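Ala-tRNApro hydrolase ProX (Aeropyrum pernix, PDB 1WDV) probably removes alanine wrongly attached to proline tRNA by hydrolysis, acting as a trans-editing aminoacyl-tRNA deacylase alongside prolyl-tRNA synthetase. Local coordinates at residues K4-I9 and W16-M21; R26-A31 and S40-T45; L46-N51 and Y56-P61; T91-G96 and V101-N106; I107-D112 and R137-A142. All coordinates share one frame; numbering follows the deposited sequence.

Interaction 1. Residues K4-I9 and W16-M21; sequences KVEEWI and WRLLIM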
# COMPACT_ATOMS: atom_id res chain seq x y z
N LYS A 4 -7.62 -1.75 -13.47
CA LYS A 4 -7.42 -0.36 -13.07
C LYS A 4 -5.96 -0.06 -12.76
O LYS A 4 -5.46 1.00 -13.11
CB LYS A 4 -8.28 0.00 -11.85
CG LYS A 4 -9.80 -0.16 -12.06
CD LYS A 4 -10.59 0.56 -10.96
CE LYS A 4 -12.10 0.35 -11.16
NZ LYS A 4 -12.92 1.43 -10.54
N VAL A 5 -5.28 -0.98 -12.08
CA VAL A 5 -3.88 -0.75 -11.74
C VAL A 5 -3.03 -0.73 -13.00
O VAL A 5 -2.20 0.15 -13.16
CB VAL A 5 -3.36 -1.83 -10.76
CG1 VAL A 5 -1.88 -1.64 -10.49
CG2 VAL A 5 -4.14 -1.73 -9.48
N GLU A 6 -3.26 -1.69 -13.90
CA GLU A 6 -2.50 -1.73 -15.16
C GLU A 6 -2.75 -0.47 -15.99
O GLU A 6 -1.81 0.09 -16.57
CB GLU A 6 -2.89 -2.97 -15.98
CG GLU A 6 -2.33 -4.28 -15.43
CD GLU A 6 -2.92 -5.53 -16.10
OE1 GLU A 6 -2.68 -5.72 -17.32
OE2 GLU A 6 -3.61 -6.31 -15.40
N GLU A 7 -4.01 -0.03 -16.04
CA GLU A 7 -4.38 1.18 -16.78
C GLU A 7 -3.74 2.42 -16.15
O GLU A 7 -3.39 3.38 -16.85
CB GLU A 7 -5.92 1.35 -16.81
CG GLU A 7 -6.74 0.21 -17.47
CD GLU A 7 -8.27 0.33 -17.23
OE1 GLU A 7 -8.71 0.42 -16.06
OE2 GLU A 7 -9.05 0.34 -18.22
N TRP A 8 -3.55 2.41 -14.84
CA TRP A 8 -2.96 3.55 -14.15
C TRP A 8 -1.50 3.68 -14.54
O TRP A 8 -1.01 4.77 -14.82
CB TRP A 8 -3.10 3.35 -12.62
CG TRP A 8 -2.70 4.55 -11.80
CD1 TRP A 8 -3.53 5.53 -11.33
CD2 TRP A 8 -1.38 4.90 -11.36
NE1 TRP A 8 -2.81 6.47 -10.63
CE2 TRP A 8 -1.49 6.11 -10.63
CE3 TRP A 8 -0.12 4.32 -11.51
CZ2 TRP A 8 -0.38 6.74 -10.06
CZ3 TRP A 8 0.99 4.94 -10.94
CH2 TRP A 8 0.85 6.15 -10.22
N ILE A 9 -0.79 2.55 -14.56
CA ILE A 9 0.62 2.51 -14.90
C ILE A 9 0.86 3.03 -16.30
O ILE A 9 1.76 3.83 -16.54
CB ILE A 9 1.15 1.08 -14.79
CG1 ILE A 9 1.08 0.67 -13.32
CG2 ILE A 9 2.59 0.97 -15.33
CD1 ILE A 9 1.24 -0.82 -13.07
N TRP A 16 6.46 0.18 -13.91
CA TRP A 16 5.99 -0.77 -12.89
C TRP A 16 5.36 -1.99 -13.55
O TRP A 16 4.82 -1.91 -14.65
CB TRP A 16 4.97 -0.10 -11.97
CG TRP A 16 5.48 1.12 -11.30
CD1 TRP A 16 6.74 1.65 -11.35
CD2 TRP A 16 4.72 1.96 -10.44
NE1 TRP A 16 6.80 2.79 -10.56
CE2 TRP A 16 5.58 2.99 -9.99
CE3 TRP A 16 3.40 1.93 -9.99
CZ2 TRP A 16 5.15 3.99 -9.11
CZ3 TRP A 16 2.97 2.91 -9.12
CH2 TRP A 16 3.84 3.94 -8.70
N ARG A 17 5.40 -3.12 -12.85
CA ARG A 17 4.89 -4.36 -13.41
C ARG A 17 4.04 -5.12 -12.42
O ARG A 17 4.23 -4.97 -11.22
CB ARG A 17 6.06 -5.30 -13.76
CG ARG A 17 7.17 -4.74 -14.60
CD ARG A 17 8.08 -5.89 -15.04
NE ARG A 17 8.64 -6.63 -13.91
CZ ARG A 17 9.48 -7.65 -14.04
NH1 ARG A 17 9.86 -8.04 -15.25
NH2 ARG A 17 9.95 -8.27 -12.96
N LEU A 18 3.13 -5.94 -12.93
CA LEU A 18 2.32 -6.80 -12.05
C LEU A 18 2.92 -8.21 -12.13
O LEU A 18 3.12 -8.76 -13.22
CB LEU A 18 0.85 -6.86 -12.49
CG LEU A 18 -0.07 -5.69 -12.16
CD1 LEU A 18 -1.46 -6.06 -12.63
CD2 LEU A 18 -0.07 -5.40 -10.65
N LEU A 19 3.24 -8.79 -10.97
CA LEU A 19 3.80 -10.13 -10.91
C LEU A 19 2.69 -11.00 -10.39
O LEU A 19 1.96 -10.61 -9.48
CB LEU A 19 5.01 -10.16 -9.99
CG LEU A 19 6.19 -9.27 -10.42
CD1 LEU A 19 7.32 -9.51 -9.46
CD2 LEU A 19 6.64 -9.58 -11.88
N ILE A 20 2.54 -12.19 -10.96
CA ILE A 20 1.44 -13.07 -10.56
C ILE A 20 1.87 -14.29 -9.77
O ILE A 20 2.76 -15.00 -10.20
CB ILE A 20 0.70 -13.57 -11.82
CG1 ILE A 20 0.39 -12.39 -12.74
CG2 ILE A 20 -0.56 -14.33 -11.42
CD1 ILE A 20 -0.43 -11.29 -12.09
N MSE A 21 1.24 -14.53 -8.63
CA MSE A 21 1.54 -15.70 -7.81
C MSE A 21 0.53 -16.77 -8.22
O MSE A 21 -0.65 -16.51 -8.29
CB MSE A 21 1.38 -15.34 -6.34
CG MSE A 21 2.11 -14.05 -5.97
SE MSE A 21 4.00 -14.28 -6.16
CE MSE A 21 3.94 -15.77 -5.15
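W8 and W16 meet at one end of this contact, where W16 and I9 are buried. CZ3 of W8 comes within 3.4 Å of CZ3 of W16. The two six-membered rings are nearly parallel, with 24° between their planes. They are slid apart, however, and their centroids lie 5.3 Å from each other. Overlap is therefore slight, and the rings touch mainly through CZ3 and CH2. I9 packs beside them. Its CD1 is 4.0 Å from W16 CB, and its CG2 is 3.7 Å from the backbone O of W16. The two branches of I9 thus divide between W16 CB and the W16 carbonyl. W16 has its CG anti to the carbonyl carbon (chi1 -57°), which turns the ring back toward W8. NE1 of W16 is held by E138, and F134 meets the same ring.

The contact joins helix 4-12 to strand 17-20, the two elements that open the modelled chain. The strand is an outer member of a three-stranded antiparallel sheet and pairs with strand 130-134.

Further along, the packing opens toward solvent. L18 projects from the strand to the helix and splits its two methyls between two residues. CD2 only just reaches V5, at 4.2 Å from CG1. CD1 comes closer to E6, at 3.4 Å from CG, and the two side chains cross at about a right angle. V5 is buried and also touches P99, whereas E6 is exposed. At this exposed rim the carboxylate oxygen OE2 of E6 lies in van der Waals contact with the L18 methyl, 3.5 Å from CD1.

Interaction 2. Residues R26-A31 and S40-T45; sequences RTVAEA and SEIVKT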
# COMPACT_ATOMS: atom_id res chain seq x y z
N ARG A 26 -0.55 -16.09 1.63
CA ARG A 26 -1.36 -15.86 2.82
C ARG A 26 -0.63 -15.06 3.88
O ARG A 26 -1.24 -14.59 4.84
CB ARG A 26 -1.83 -17.20 3.41
CG ARG A 26 -2.72 -18.04 2.50
CD ARG A 26 -3.09 -19.35 3.18
NE ARG A 26 -3.83 -20.24 2.29
CZ ARG A 26 -4.30 -21.44 2.63
NH1 ARG A 26 -4.11 -21.91 3.86
NH2 ARG A 26 -4.94 -22.18 1.73
N THR A 27 0.69 -14.93 3.72
CA THR A 27 1.48 -14.17 4.69
C THR A 27 2.59 -13.38 3.99
O THR A 27 2.98 -13.67 2.83
CB THR A 27 2.18 -15.10 5.72
OG1 THR A 27 3.11 -15.93 5.02
CG2 THR A 27 1.17 -15.99 6.45
N VAL A 28 3.10 -12.37 4.69
CA VAL A 28 4.18 -11.56 4.15
C VAL A 28 5.44 -12.43 3.99
O VAL A 28 6.21 -12.27 3.03
CB VAL A 28 4.49 -10.35 5.07
CG1 VAL A 28 5.69 -9.60 4.58
CG2 VAL A 28 3.32 -9.40 5.12
N ALA A 29 5.66 -13.36 4.93
CA ALA A 29 6.82 -14.25 4.84
C ALA A 29 6.77 -15.02 3.53
O ALA A 29 7.79 -15.16 2.84
CB ALA A 29 6.83 -15.25 6.04
N GLU A 30 5.59 -15.54 3.18
CA GLU A 30 5.48 -16.31 1.95
C GLU A 30 5.75 -15.46 0.71
O GLU A 30 6.46 -15.89 -0.18
CB GLU A 30 4.09 -16.96 1.89
CG GLU A 30 3.81 -17.79 0.64
CD GLU A 30 2.47 -18.51 0.77
OE1 GLU A 30 1.69 -18.15 1.69
OE2 GLU A 30 2.20 -19.42 -0.05
N ALA A 31 5.20 -14.24 0.67
CA ALA A 31 5.43 -13.37 -0.47
C ALA A 31 6.92 -13.04 -0.59
O ALA A 31 7.51 -13.07 -1.69
CB ALA A 31 4.65 -12.12 -0.32
N SER A 40 10.75 -6.65 4.36
CA SER A 40 10.72 -5.20 4.27
C SER A 40 10.48 -4.73 2.84
O SER A 40 10.12 -3.57 2.63
CB SER A 40 12.01 -4.58 4.83
OG SER A 40 13.12 -4.78 3.96
N GLU A 41 10.68 -5.61 1.88
CA GLU A 41 10.43 -5.28 0.47
C GLU A 41 9.03 -5.62 -0.00
O GLU A 41 8.68 -5.35 -1.16
CB GLU A 41 11.46 -5.95 -0.43
CG GLU A 41 12.83 -5.35 -0.19
CD GLU A 41 13.95 -6.25 -0.64
OE1 GLU A 41 14.46 -6.06 -1.77
OE2 GLU A 41 14.34 -7.14 0.14
N ILE A 42 8.24 -6.27 0.86
CA ILE A 42 6.84 -6.59 0.55
C ILE A 42 6.07 -5.51 1.31
O ILE A 42 5.99 -5.55 2.55
CB ILE A 42 6.42 -7.96 1.10
CG1 ILE A 42 7.34 -9.06 0.58
CG2 ILE A 42 4.96 -8.23 0.73
CD1 ILE A 42 7.40 -9.22 -1.00
N VAL A 43 5.46 -4.57 0.62
CA VAL A 43 4.80 -3.50 1.34
C VAL A 43 3.30 -3.68 1.41
O VAL A 43 2.68 -4.19 0.48
CB VAL A 43 5.11 -2.12 0.72
CG1 VAL A 43 6.59 -1.83 0.84
CG2 VAL A 43 4.71 -2.11 -0.77
N LYS A 44 2.72 -3.27 2.53
CA LYS A 44 1.28 -3.39 2.65
C LYS A 44 0.65 -2.02 2.62
O LYS A 44 1.23 -1.07 3.12
CB LYS A 44 0.92 -4.14 3.93
CG LYS A 44 1.70 -3.75 5.14
CD LYS A 44 1.89 -4.98 6.03
CE LYS A 44 2.53 -4.65 7.38
NZ LYS A 44 2.44 -5.82 8.32
N THR A 45 -0.50 -1.94 1.95
CA THR A 45 -1.29 -0.71 1.83
C THR A 45 -2.36 -0.89 2.88
O THR A 45 -3.29 -1.68 2.69
CB THR A 45 -2.00 -0.60 0.46
OG1 THR A 45 -1.03 -0.64 -0.60
CG2 THR A 45 -2.73 0.71 0.34
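I42 and V28 pack against each other, with A31 one helical turn further on completing the contact. I42 can be followed outward from its backbone. CB lies 3.9 Å from CG1 of V28. The short branch, CG2, stands anti to the backbone N and touches two partners: CB of A31 at 4.0 Å and CG1 of V28 at 4.2 Å. The long branch begins with CG1, which touches the backbone C and the CB of A31. At its tip, CD1 rests on the peptide of A31, 3.9 Å from both its C and its O. V28 and I42 run antiparallel alongside one another, so they meet along their flanks. Cutting I42 back to an alanine is likely to open a gap under the helix, with the methyl and peptide of A31 left uncovered and V28 CG1 losing its contact with CG2.

The contact sets the first turn of helix 28-35 against the residues that lead into strand 43-50. A32 and L35 of the same helix also touch I42, and Y122 of a strand in the other sheet meets it too.

The helix start is fastened by polar bonds of its own. T27 is the N-cap: its OG1 accepts from E30 N at 3.1 Å, with an N-H...O angle of 158°. E30 in turn uses OE1 to accept from R26 N at 3.0 Å, from above the carboxylate plane. These bonds stay within 26-31. What joins the two segments is aliphatic packing, which lacks the directionality of a hydrogen bond and depends on shape and burial.

Interaction 3. Residues L46-N51 and Y56-P61; sequences LIVLDN and YAVVIP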
# COMPACT_ATOMS: atom_id res chain seq x y z
N LEU A 46 -2.23 -0.19 4.00
CA LEU A 46 -3.20 -0.29 5.08
C LEU A 46 -4.21 0.82 5.02
O LEU A 46 -3.84 1.99 4.94
CB LEU A 46 -2.49 -0.21 6.43
CG LEU A 46 -1.38 -1.25 6.64
CD1 LEU A 46 -0.68 -0.97 8.00
CD2 LEU A 46 -1.99 -2.65 6.59
N ILE A 47 -5.49 0.49 5.10
CA ILE A 47 -6.49 1.56 5.09
C ILE A 47 -6.74 2.02 6.53
O ILE A 47 -7.01 1.21 7.44
CB ILE A 47 -7.80 1.08 4.44
CG1 ILE A 47 -7.52 0.59 3.01
CG2 ILE A 47 -8.83 2.20 4.42
CD1 ILE A 47 -6.91 1.66 2.05
N VAL A 48 -6.65 3.34 6.73
CA VAL A 48 -6.83 3.93 8.05
C VAL A 48 -7.98 4.93 7.97
O VAL A 48 -8.11 5.66 6.98
CB VAL A 48 -5.52 4.63 8.48
CG1 VAL A 48 -5.68 5.37 9.81
CG2 VAL A 48 -4.42 3.55 8.63
N LEU A 49 -8.80 4.97 9.02
CA LEU A 49 -9.96 5.85 9.05
C LEU A 49 -9.90 6.85 10.18
O LEU A 49 -9.56 6.48 11.29
CB LEU A 49 -11.23 5.03 9.24
CG LEU A 49 -11.39 3.83 8.30
CD1 LEU A 49 -12.65 3.06 8.72
CD2 LEU A 49 -11.50 4.31 6.87
N ASP A 50 -10.24 8.12 9.93
CA ASP A 50 -10.30 9.03 11.05
C ASP A 50 -11.77 9.12 11.48
O ASP A 50 -12.64 8.47 10.89
CB ASP A 50 -9.68 10.42 10.72
CG ASP A 50 -10.43 11.21 9.65
OD1 ASP A 50 -11.67 11.12 9.56
OD2 ASP A 50 -9.75 11.96 8.88
N ASN A 51 -12.07 9.87 12.54
CA ASN A 51 -13.45 9.93 12.99
C ASN A 51 -14.35 10.97 12.31
O ASN A 51 -15.42 11.30 12.83
CB ASN A 51 -13.48 10.10 14.50
CG ASN A 51 -12.96 11.46 14.95
OD1 ASN A 51 -12.39 12.22 14.16
ND2 ASN A 51 -13.17 11.77 16.22
N TYR A 56 -7.43 7.03 4.62
CA TYR A 56 -6.04 7.05 4.21
C TYR A 56 -5.56 5.66 3.79
O TYR A 56 -6.07 4.65 4.27
CB TYR A 56 -5.16 7.51 5.37
CG TYR A 56 -5.56 8.81 6.00
CD1 TYR A 56 -6.60 8.86 6.92
CD2 TYR A 56 -4.89 10.00 5.68
CE1 TYR A 56 -6.99 10.05 7.52
CE2 TYR A 56 -5.28 11.22 6.28
CZ TYR A 56 -6.33 11.21 7.20
OH TYR A 56 -6.76 12.38 7.80
N ALA A 57 -4.60 5.62 2.86
CA ALA A 57 -3.97 4.37 2.42
C ALA A 57 -2.52 4.62 2.86
O ALA A 57 -1.89 5.56 2.40
CB ALA A 57 -4.05 4.21 0.91
N VAL A 58 -2.02 3.77 3.75
CA VAL A 58 -0.70 3.96 4.34
C VAL A 58 0.19 2.78 3.95
O VAL A 58 -0.07 1.64 4.34
CB VAL A 58 -0.86 4.05 5.89
CG1 VAL A 58 0.49 4.44 6.54
CG2 VAL A 58 -1.95 5.10 6.23
N VAL A 59 1.25 3.07 3.21
CA VAL A 59 2.17 2.05 2.74
C VAL A 59 3.36 1.91 3.66
O VAL A 59 4.13 2.86 3.85
CB VAL A 59 2.68 2.39 1.31
CG1 VAL A 59 3.54 1.28 0.80
CG2 VAL A 59 1.48 2.60 0.37
N ILE A 60 3.49 0.71 4.24
CA ILE A 60 4.58 0.44 5.18
C ILE A 60 5.30 -0.87 4.86
O ILE A 60 4.79 -1.71 4.10
CB ILE A 60 4.08 0.37 6.66
CG1 ILE A 60 3.21 -0.87 6.88
CG2 ILE A 60 3.25 1.64 7.01
CD1 ILE A 60 2.88 -1.13 8.39
N PRO A 61 6.53 -1.04 5.38
CA PRO A 61 7.33 -2.25 5.16
C PRO A 61 6.59 -3.46 5.72
O PRO A 61 5.90 -3.36 6.73
CB PRO A 61 8.61 -1.99 5.95
CG PRO A 61 8.67 -0.51 6.04
CD PRO A 61 7.25 -0.07 6.22
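V48 and V58 form the apolar centre, with CG2 of V48 3.8 Å from CG2 of V58. Beside them, L46 on the same face meets the end of I60. The CD1 atoms of L46 and I60 are 3.6 Å apart, and the side chains cross at about a right angle. CG1 of I60 lies between its backbone N and carbonyl carbon (chi1 69°), which carries the chain back toward L46. On the other face, I47 CD1 touches the methyl of A57. M71 of helix 68-75 packs on V58 and Y56, while helix 84-91 covers I47.

The two strands are the arms of a beta hairpin within the mixed sheet. L46 with V58 and V48 with Y56 are hydrogen-bonded antiparallel pairs, and I47 with A57 is a non-hydrogen-bonded pair between them. L46 N donates to V58 O at 2.9 Å, and V58 N to L46 O at 2.8 Å. CA of I47 also approaches the O of Y56, at 3.2 Å.

Toward the turn the contact becomes polar. The Y56 ring brings its edge to V48 O, in plane. Its OH donates to D50 OD2 at 3.2 Å. D50 OD2 receives it on its anti lone pair, the one away from OD1. The carboxylate and ring planes stand 74° apart. The other oxygen, OD1, accepts from the backbone N of A52 and of G54 in the turn.

Interaction 4. Residues T91-G96 and V101-N106; sequences TGYPVG and VALPPN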
# COMPACT_ATOMS: atom_id res chain seq x y z
N THR A 91 -12.39 0.62 -0.92
CA THR A 91 -11.39 0.67 -1.98
C THR A 91 -11.80 -0.02 -3.26
O THR A 91 -11.36 0.37 -4.35
CB THR A 91 -10.03 0.01 -1.57
OG1 THR A 91 -10.22 -1.38 -1.38
CG2 THR A 91 -9.48 0.60 -0.27
N GLY A 92 -12.63 -1.05 -3.12
CA GLY A 92 -13.06 -1.82 -4.27
C GLY A 92 -12.07 -2.93 -4.62
O GLY A 92 -12.17 -3.57 -5.67
N TYR A 93 -11.08 -3.16 -3.75
CA TYR A 93 -10.09 -4.22 -3.99
C TYR A 93 -10.13 -5.24 -2.86
O TYR A 93 -10.51 -4.93 -1.74
CB TYR A 93 -8.70 -3.63 -4.08
CG TYR A 93 -8.53 -2.71 -5.27
CD1 TYR A 93 -8.65 -1.32 -5.14
CD2 TYR A 93 -8.22 -3.24 -6.50
CE1 TYR A 93 -8.45 -0.48 -6.24
CE2 TYR A 93 -8.03 -2.42 -7.60
CZ TYR A 93 -8.13 -1.05 -7.46
OH TYR A 93 -7.89 -0.27 -8.58
N PRO A 94 -9.69 -6.48 -3.14
CA PRO A 94 -9.71 -7.51 -2.11
C PRO A 94 -8.67 -7.33 -1.00
O PRO A 94 -7.59 -6.81 -1.23
CB PRO A 94 -9.55 -8.80 -2.91
CG PRO A 94 -8.72 -8.38 -4.08
CD PRO A 94 -9.29 -7.03 -4.46
N VAL A 95 -9.04 -7.77 0.20
CA VAL A 95 -8.19 -7.66 1.38
C VAL A 95 -6.71 -7.86 1.11
O VAL A 95 -5.89 -7.03 1.51
CB VAL A 95 -8.67 -8.67 2.47
CG1 VAL A 95 -7.65 -8.73 3.61
CG2 VAL A 95 -10.04 -8.26 2.99
N GLY A 96 -6.34 -8.95 0.45
CA GLY A 96 -4.92 -9.19 0.17
C GLY A 96 -4.34 -8.62 -1.11
O GLY A 96 -3.25 -9.01 -1.57
N VAL A 101 -2.18 2.67 -5.67
CA VAL A 101 -2.62 3.60 -6.70
C VAL A 101 -3.95 3.09 -7.26
O VAL A 101 -4.35 1.94 -6.98
CB VAL A 101 -1.61 3.69 -7.87
CG1 VAL A 101 -0.28 4.25 -7.37
CG2 VAL A 101 -1.40 2.31 -8.53
N ALA A 102 -4.62 3.94 -8.03
CA ALA A 102 -5.90 3.59 -8.64
C ALA A 102 -7.00 3.28 -7.61
O ALA A 102 -7.91 2.45 -7.84
CB ALA A 102 -5.72 2.42 -9.62
N LEU A 103 -6.92 3.98 -6.47
CA LEU A 103 -7.93 3.87 -5.42
C LEU A 103 -8.91 5.05 -5.62
O LEU A 103 -8.62 5.98 -6.41
CB LEU A 103 -7.26 4.04 -4.04
CG LEU A 103 -6.21 3.01 -3.63
CD1 LEU A 103 -5.48 3.50 -2.39
CD2 LEU A 103 -6.92 1.66 -3.37
N PRO A 104 -10.08 5.01 -4.94
CA PRO A 104 -11.04 6.13 -5.09
C PRO A 104 -10.28 7.41 -4.70
O PRO A 104 -9.46 7.42 -3.76
CB PRO A 104 -12.16 5.75 -4.13
CG PRO A 104 -12.22 4.23 -4.31
CD PRO A 104 -10.71 3.87 -4.25
N PRO A 105 -10.53 8.52 -5.41
CA PRO A 105 -9.83 9.78 -5.15
C PRO A 105 -9.94 10.47 -3.80
O PRO A 105 -9.20 11.41 -3.54
CB PRO A 105 -10.27 10.66 -6.32
CG PRO A 105 -11.67 10.19 -6.56
CD PRO A 105 -11.57 8.68 -6.44
N ASN A 106 -10.83 9.99 -2.93
CA ASN A 106 -10.94 10.60 -1.61
C ASN A 106 -9.87 10.06 -0.68
O ASN A 106 -9.56 10.67 0.34
CB ASN A 106 -12.31 10.33 -1.00
CG ASN A 106 -12.57 8.84 -0.79
OD1 ASN A 106 -12.48 8.07 -1.74
ND2 ASN A 106 -12.89 8.44 0.45
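The exit from helix 84-91, at T91 to Y93, packs on A102 to P104 within the long connection that leads to strand 108-112. Y93 carries the polar link. Its OH donates to A102 O at 2.8 Å. The hydroxyl sits above the carbonyl plane, 37° out of it, with a C=O...donor angle of 133°. Seen from the ring, that oxygen lies at the edge and in plane. CB of A102 is 3.6 Å from the same OH.

CD2 of L103 approaches the ring obliquely, 3.9 Å from CD1 of Y93. The same methyl reaches T91 CB at 4.0 Å, because T91 and L103 lie side by side and point the same way. P104 closes the outer end, with its CD 3.6 Å from T91 O. Replacing Y93 with a phenylalanine would probably leave A102 O without its donor and the 101-104 loop less firmly tied to the helix end. V5 and K4 of helix 4-12 also touch Y93.

T91 OG1 accepts from Y93 N at 3.1 Å and also bonds V87 O. G92 between them has a positive phi, where a side chain would be jammed against the preceding carbonyl. T91 to Y93 thus form an ST turn at a helix end.

Interaction 5. Residues I107-D112 and R137-A142; sequences IVLVVD and RELVEA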
# COMPACT_ATOMS: atom_id res chain seq x y z
N ILE A 107 -9.31 8.90 -1.03
CA ILE A 107 -8.32 8.29 -0.15
C ILE A 107 -6.96 8.97 -0.26
O ILE A 107 -6.42 9.14 -1.35
CB ILE A 107 -8.22 6.78 -0.44
CG1 ILE A 107 -9.62 6.17 -0.25
CG2 ILE A 107 -7.15 6.14 0.48
CD1 ILE A 107 -9.67 4.65 -0.35
N VAL A 108 -6.45 9.38 0.89
CA VAL A 108 -5.18 10.08 0.97
C VAL A 108 -4.04 9.10 1.15
O VAL A 108 -4.05 8.30 2.09
CB VAL A 108 -5.22 11.03 2.16
CG1 VAL A 108 -3.87 11.69 2.35
CG2 VAL A 108 -6.35 12.04 1.95
N LEU A 109 -3.04 9.18 0.27
CA LEU A 109 -1.91 8.26 0.34
C LEU A 109 -0.76 8.76 1.23
O LEU A 109 -0.37 9.93 1.14
CB LEU A 109 -1.38 8.01 -1.08
CG LEU A 109 -0.20 7.05 -1.26
CD1 LEU A 109 -0.66 5.65 -0.87
CD2 LEU A 109 0.28 7.06 -2.71
N VAL A 110 -0.26 7.88 2.08
CA VAL A 110 0.86 8.18 3.00
C VAL A 110 1.90 7.07 2.80
O VAL A 110 1.55 5.90 2.80
CB VAL A 110 0.38 8.17 4.49
CG1 VAL A 110 1.55 8.45 5.43
CG2 VAL A 110 -0.74 9.20 4.70
N VAL A 111 3.17 7.44 2.65
CA VAL A 111 4.23 6.44 2.43
C VAL A 111 5.26 6.54 3.55
O VAL A 111 5.74 7.63 3.86
CB VAL A 111 4.92 6.67 1.06
CG1 VAL A 111 6.06 5.68 0.85
CG2 VAL A 111 3.90 6.44 -0.06
N ASP A 112 5.57 5.41 4.19
CA ASP A 112 6.58 5.46 5.24
C ASP A 112 7.95 5.77 4.66
O ASP A 112 8.39 5.12 3.72
CB ASP A 112 6.65 4.17 6.03
CG ASP A 112 7.47 4.36 7.30
OD1 ASP A 112 8.72 4.45 7.23
OD2 ASP A 112 6.87 4.47 8.37
N ARG A 137 9.99 5.94 -4.45
CA ARG A 137 10.17 7.34 -4.84
C ARG A 137 9.29 7.74 -6.00
O ARG A 137 8.74 8.85 -6.01
CB ARG A 137 11.62 7.61 -5.18
CG ARG A 137 12.43 7.61 -3.94
CD ARG A 137 13.85 8.06 -4.21
NE ARG A 137 14.45 8.55 -2.99
CZ ARG A 137 15.74 8.45 -2.72
NH1 ARG A 137 16.55 7.88 -3.61
NH2 ARG A 137 16.21 8.94 -1.58
N GLU A 138 9.15 6.85 -6.99
CA GLU A 138 8.32 7.17 -8.15
C GLU A 138 6.86 7.28 -7.71
O GLU A 138 6.11 8.10 -8.23
CB GLU A 138 8.48 6.11 -9.25
CG GLU A 138 9.89 6.13 -9.89
CD GLU A 138 10.06 5.08 -11.00
OE1 GLU A 138 9.13 4.29 -11.26
OE2 GLU A 138 11.16 5.05 -11.61
N LEU A 139 6.47 6.46 -6.73
CA LEU A 139 5.11 6.50 -6.25
C LEU A 139 4.85 7.86 -5.61
O LEU A 139 3.85 8.52 -5.86
CB LEU A 139 4.88 5.39 -5.22
CG LEU A 139 3.56 5.49 -4.48
CD1 LEU A 139 2.43 5.26 -5.44
CD2 LEU A 139 3.53 4.45 -3.32
N VAL A 140 5.78 8.28 -4.77
CA VAL A 140 5.62 9.56 -4.09
C VAL A 140 5.56 10.69 -5.10
O VAL A 140 4.66 11.54 -5.03
CB VAL A 140 6.76 9.77 -3.07
CG1 VAL A 140 6.67 11.16 -2.44
CG2 VAL A 140 6.63 8.73 -1.96
N GLU A 141 6.48 10.70 -6.06
CA GLU A 141 6.49 11.79 -7.02
C GLU A 141 5.21 11.84 -7.86
O GLU A 141 4.67 12.92 -8.14
CB GLU A 141 7.71 11.71 -7.92
CG GLU A 141 7.79 12.87 -8.90
CD GLU A 141 9.13 12.99 -9.55
OE1 GLU A 141 10.12 13.30 -8.84
OE2 GLU A 141 9.20 12.79 -10.78
N ALA A 142 4.72 10.68 -8.25
CA ALA A 142 3.53 10.62 -9.09
C ALA A 142 2.23 10.99 -8.41
O ALA A 142 1.29 11.45 -9.05
CB ALA A 142 3.39 9.23 -9.69
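D112 OD2, at the end of strand 108-112, is gripped by two groups near the C terminus: the backbone N of V150 and the hydroxyl of S151. Its partner oxygen, OD1, bonds I114 N. These bonds fasten the strand end, and the contact with helix 136-143 begins just before it, at V111.

V111 and L109 point from the strand toward the helix, and L139 and V140 answer them. L139 is shared between both strand residues, one methyl for each. Its CD1 is 3.9 Å from CD2 of L109, and its CD2 is 3.8 Å from CG2 of V111. L109 and L139 meet end on, methyl against methyl. Both leucines place CG anti to the backbone N (chi1 -179° for L109, 170° for L139), which directs each side chain toward the facing segment. V111 packs obliquely on V140 as well. CG2 of V140 lies 4.0 Å from CB of V111, and it is about equally far from CG2 of V111. Contact across the two segments is aliphatic throughout.

The axes of the strand and helix segments come no closer than 9.7 Å, and their directions differ by 148°. The helix therefore runs roughly back along the strand. L139 also touches V101 and W16, and V140 touches V147. Strand 108-112 lies between strands 55-61 and 146-148, parallel to both. Helix 136-143 covers it and then leads into strand 146-148, much as in a beta-alpha-beta crossover, although two strands of the other sheet come before the helix in the chain.

How the interactions relate
From the N terminus, interaction 1 closes the short connection between helix 4-12 and strand 17-20. Interaction 2 then closes the loop from helix 28-35 to strand 43-50, and interaction 3 closes the hairpin that the same strand begins. Interaction 4 folds the connection after helix 84-91 back on itself. Interaction 5 spans the longest separation, 107-112 to 137-142. All five follow in series, so none nests in or crosses another. Interactions 2, 3 and 5 reach the mixed sheet, where 55-61 lies between 43-50 and 108-112. Interaction 1 belongs to the three-stranded sheet. It touches interaction 4 through K4 and W8, and interaction 5 through W8 and W16.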